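Local coordinates for protein acetyltransferase, GNAT family (Bacillus anthracis str. Sterne, PDB 3FBU) that binds coenzyme A and probably transfers an acetyl group from acetyl-CoA to an amine-bearing acceptor, at residues L117-A122 with E159-I164. Numbering follows the deposited sequence.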
ATOM      1  N   LEU A 117      19.139 -26.319   4.371  1.00 20.63           N
ATOM      2  CA  LEU A 117      19.105 -25.862   2.986  1.00 19.97           C
ATOM      3  C   LEU A 117      20.275 -24.914   2.682  1.00 18.99           C
ATOM      4  O   LEU A 117      20.823 -24.278   3.588  1.00 18.35           O
ATOM      5  CB  LEU A 117      17.793 -25.129   2.712  1.00 19.39           C
ATOM      6  CG  LEU A 117      16.503 -25.927   2.851  1.00 19.42           C
ATOM      7  CD1 LEU A 117      15.253 -25.010   2.659  1.00 20.98           C
ATOM      8  CD2 LEU A 117      16.459 -27.096   1.893  1.00 21.91           C
ATOM      9  N   HIS A 118      20.618 -24.805   1.395  1.00 18.33           N
ATOM     10  CA  HIS A 118      21.665 -23.893   0.954  1.00 17.32           C
ATOM     11  C   HIS A 118      21.168 -22.501   0.587  1.00 16.87           C
ATOM     12  O   HIS A 118      21.858 -21.466   0.817  1.00 16.85           O
ATOM     13  CB  HIS A 118      22.380 -24.477  -0.263  1.00 17.60           C
ATOM     14  CG  HIS A 118      23.306 -23.507  -0.921  1.00 18.05           C
ATOM     15  ND1 HIS A 118      24.402 -22.966  -0.269  1.00 18.32           N
ATOM     16  CD2 HIS A 118      23.277 -22.937  -2.152  1.00 17.54           C
ATOM     17  CE1 HIS A 118      25.017 -22.125  -1.085  1.00 19.51           C
ATOM     18  NE2 HIS A 118      24.358 -22.089  -2.232  1.00 19.22           N
ATOM     19  N   ARG A 119      19.981 -22.460   0.005  1.00 16.57           N
ATOM     20  CA  ARG A 119      19.484 -21.218  -0.579  1.00 16.56           C
ATOM     21  C   ARG A 119      17.964 -21.173  -0.676  1.00 15.17           C
ATOM     22  O   ARG A 119      17.391 -22.148  -0.874  1.00 14.96           O
ATOM     23  CB  ARG A 119      20.084 -21.036  -1.973  1.00 16.59           C
ATOM     24  CG  ARG A 119      19.811 -19.691  -2.700  1.00 17.50           C
ATOM     25  CD  ARG A 119      20.703 -19.616  -3.948  1.00 21.05           C
ATOM     26  NE  ARG A 119      20.439 -18.522  -4.854  1.00 27.86           N
ATOM     27  CZ  ARG A 119      19.796 -18.617  -6.007  1.00 18.13           C
ATOM     28  NH1 ARG A 119      19.601 -17.557  -6.704  1.00 16.42           N
ATOM     29  NH2 ARG A 119      19.353 -19.758  -6.448  1.00 16.89           N
ATOM     30  N   ILE A 120      17.357 -20.006  -0.509  1.00 14.84           N
ATOM     31  CA  ILE A 120      15.911 -19.857  -0.627  1.00 14.79           C
ATOM     32  C   ILE A 120      15.656 -18.632  -1.531  1.00 14.76           C
ATOM     33  O   ILE A 120      16.314 -17.587  -1.389  1.00 15.56           O
ATOM     34  CB  ILE A 120      15.201 -19.737   0.736  1.00 14.87           C
ATOM     35  CG1 ILE A 120      15.413 -21.015   1.590  1.00 16.44           C
ATOM     36  CG2 ILE A 120      13.709 -19.463   0.551  1.00 15.31           C
ATOM     37  CD1 ILE A 120      15.027 -20.834   3.101  1.00 13.83           C
ATOM     38  N   ILE A 121      14.734 -18.790  -2.479  1.00 14.27           N
ATOM     39  CA  ILE A 121      14.442 -17.749  -3.445  1.00 13.77           C
ATOM     40  C   ILE A 121      12.965 -17.399  -3.376  1.00 13.51           C
ATOM     41  O   ILE A 121      12.140 -18.173  -2.854  1.00 13.28           O
ATOM     42  CB  ILE A 121      14.841 -18.189  -4.899  1.00 13.38           C
ATOM     43  CG1 ILE A 121      13.909 -19.287  -5.465  1.00 15.56           C
ATOM     44  CG2 ILE A 121      16.352 -18.616  -4.940  1.00 14.06           C
ATOM     45  CD1 ILE A 121      12.661 -18.737  -6.238  1.00 15.47           C
ATOM     46  N   ALA A 122      12.643 -16.253  -3.947  1.00 13.61           N
ATOM     47  CA  ALA A 122      11.271 -15.779  -4.077  1.00 14.79           C
ATOM     48  C   ALA A 122      11.182 -14.872  -5.311  1.00 14.75           C
ATOM     49  O   ALA A 122      12.177 -14.248  -5.731  1.00 15.47           O
ATOM     50  CB  ALA A 122      10.782 -15.042  -2.818  1.00 14.37           C
ATOM     51  N   GLU A 159       9.284  -9.745 -13.578  1.00 20.20           N
ATOM     52  CA  GLU A 159       9.454 -10.444 -12.323  1.00 19.94           C
ATOM     53  C   GLU A 159      10.716  -9.944 -11.652  1.00 18.14           C
ATOM     54  O   GLU A 159      11.754  -9.868 -12.307  1.00 17.53           O
ATOM     55  CB  GLU A 159       9.564 -11.938 -12.619  1.00 21.00           C
ATOM     56  CG  GLU A 159       9.674 -12.848 -11.488  1.00 23.22           C
ATOM     57  CD  GLU A 159       9.725 -14.307 -11.954  1.00 23.94           C
ATOM     58  OE1 GLU A 159       9.709 -14.545 -13.187  1.00 29.64           O
ATOM     59  OE2 GLU A 159       9.733 -15.201 -11.100  1.00 27.17           O
ATOM     60  N   TYR A 160      10.636  -9.638 -10.359  1.00 17.69           N
ATOM     61  CA  TYR A 160      11.841  -9.521  -9.523  1.00 17.64           C
ATOM     62  C   TYR A 160      12.158 -10.868  -8.931  1.00 17.24           C
ATOM     63  O   TYR A 160      11.254 -11.604  -8.548  1.00 17.75           O
ATOM     64  CB  TYR A 160      11.606  -8.587  -8.347  1.00 19.34           C
ATOM     65  CG  TYR A 160      11.585  -7.099  -8.618  1.00 19.65           C
ATOM     66  CD1 TYR A 160      12.337  -6.519  -9.619  1.00 21.90           C
ATOM     67  CD2 TYR A 160      10.852  -6.262  -7.782  1.00 20.52           C
ATOM     68  CE1 TYR A 160      12.321  -5.140  -9.824  1.00 22.64           C
ATOM     69  CE2 TYR A 160      10.853  -4.904  -7.957  1.00 20.17           C
ATOM     70  CZ  TYR A 160      11.573  -4.346  -8.981  1.00 22.90           C
ATOM     71  OH  TYR A 160      11.553  -2.978  -9.137  1.00 24.58           O
ATOM     72  N   TYR A 161      13.449 -11.164  -8.811  1.00 16.40           N
ATOM     73  CA  TYR A 161      13.922 -12.390  -8.226  1.00 17.01           C
ATOM     74  C   TYR A 161      14.832 -12.051  -7.038  1.00 15.28           C
ATOM     75  O   TYR A 161      15.827 -11.334  -7.187  1.00 15.48           O
ATOM     76  CB  TYR A 161      14.717 -13.109  -9.289  1.00 19.60           C
ATOM     77  CG  TYR A 161      15.116 -14.507  -9.016  1.00 21.30           C
ATOM     78  CD1 TYR A 161      14.520 -15.571  -9.688  1.00 21.97           C
ATOM     79  CD2 TYR A 161      16.164 -14.791  -8.112  1.00 23.30           C
ATOM     80  CE1 TYR A 161      14.959 -16.866  -9.470  1.00 24.42           C
ATOM     81  CE2 TYR A 161      16.584 -16.066  -7.892  1.00 23.54           C
ATOM     82  CZ  TYR A 161      15.980 -17.102  -8.581  1.00 24.61           C
ATOM     83  OH  TYR A 161      16.448 -18.377  -8.323  1.00 27.54           O
ATOM     84  N   TYR A 162      14.452 -12.563  -5.888  1.00 14.02           N
ATOM     85  CA  TYR A 162      15.186 -12.385  -4.639  1.00 14.41           C
ATOM     86  C   TYR A 162      15.746 -13.700  -4.139  1.00 14.23           C
ATOM     87  O   TYR A 162      15.182 -14.773  -4.406  1.00 12.88           O
ATOM     88  CB  TYR A 162      14.245 -11.812  -3.570  1.00 15.78           C
ATOM     89  CG  TYR A 162      14.005 -10.337  -3.665  1.00 16.06           C
ATOM     90  CD1 TYR A 162      13.167  -9.820  -4.641  1.00 16.88           C
ATOM     91  CD2 TYR A 162      14.647  -9.435  -2.806  1.00 16.72           C
ATOM     92  CE1 TYR A 162      12.943  -8.482  -4.728  1.00 20.47           C
ATOM     93  CE2 TYR A 162      14.416  -8.081  -2.905  1.00 17.64           C
ATOM     94  CZ  TYR A 162      13.565  -7.614  -3.876  1.00 17.49           C
ATOM     95  OH  TYR A 162      13.291  -6.274  -4.038  1.00 19.47           O
ATOM     96  N   ALA A 163      16.851 -13.635  -3.380  1.00 13.72           N
ATOM     97  CA  ALA A 163      17.460 -14.829  -2.835  1.00 13.25           C
ATOM     98  C   ALA A 163      18.141 -14.546  -1.498  1.00 14.08           C
ATOM     99  O   ALA A 163      18.589 -13.416  -1.229  1.00 13.19           O
ATOM    100  CB  ALA A 163      18.487 -15.420  -3.809  1.00 14.28           C
ATOM    101  N   ILE A 164      18.230 -15.598  -0.702  1.00 13.07           N
ATOM    102  CA  ILE A 164      19.037 -15.572   0.524  1.00 15.08           C
ATOM    103  C   ILE A 164      19.790 -16.873   0.668  1.00 15.17           C
ATOM    104  O   ILE A 164      19.277 -17.960   0.350  1.00 14.43           O
ATOM    105  CB  ILE A 164      18.173 -15.226   1.742  1.00 14.03           C
ATOM    106  CG1 ILE A 164      19.041 -14.987   2.987  1.00 15.82           C
ATOM    107  CG2 ILE A 164      17.086 -16.337   2.019  1.00 13.20           C
ATOM    108  CD1 ILE A 164      18.221 -14.393   4.198  1.00 16.44           C
TER
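Strands 119-122 and 159-164 run antiparallel at 158°, joined by two hydrogen-bonded pairs, Ile120 with Ile164 and Ala122 with Tyr162, that flank the non-hydrogen-bonded pair Ile121 with Ala163. Three of the four bonds reach the carbonyl nearly along its C=O axis, the straightest being Tyr162 N to Ala122 O (2.8 Å, 174° at the hydrogen); Ala122 N instead meets Tyr162 O from above the carbonyl plane. Tyr162 O also receives the CA-H of Ile121, at 3.2 Å from CA to O.

On one face Arg119, Ile121, Tyr161 and Ala163 interlock. Arg119 sets CG anti to its backbone N and stays extended to NE, so its guanidinium passes Ala163 CB and NH1 lies at the edge of the Tyr161 ring, close to its plane and 3.6 Å from CE2. The two planes are 24° apart, and the cation does not sit over the ring face. Ile121 CG2, anti to the carbonyl carbon, lies over the centre of one guanidinium face and 3.4 Å from Tyr161 OH; CG1 takes the crowded position. A salt bridge from NH1 to Glu143 on strand 141-152 anchors the arginine.

On the other face Ile164 CG2 packs 4.1 Å from Ile120 CB, both side chains meeting Leu108 and Phe112 of helix 99-114. Tyr162 OH is hydrogen-bonded to Arg142 NE and Glu136 OE2, and the Ala122 side chain lies about 7 Å from the bound coenzyme A. This pairing thus joins neighbouring strands of the GNAT sheet; although Arg119 is partly exposed, its aliphatic and aromatic surround may strengthen its attraction to Glu143.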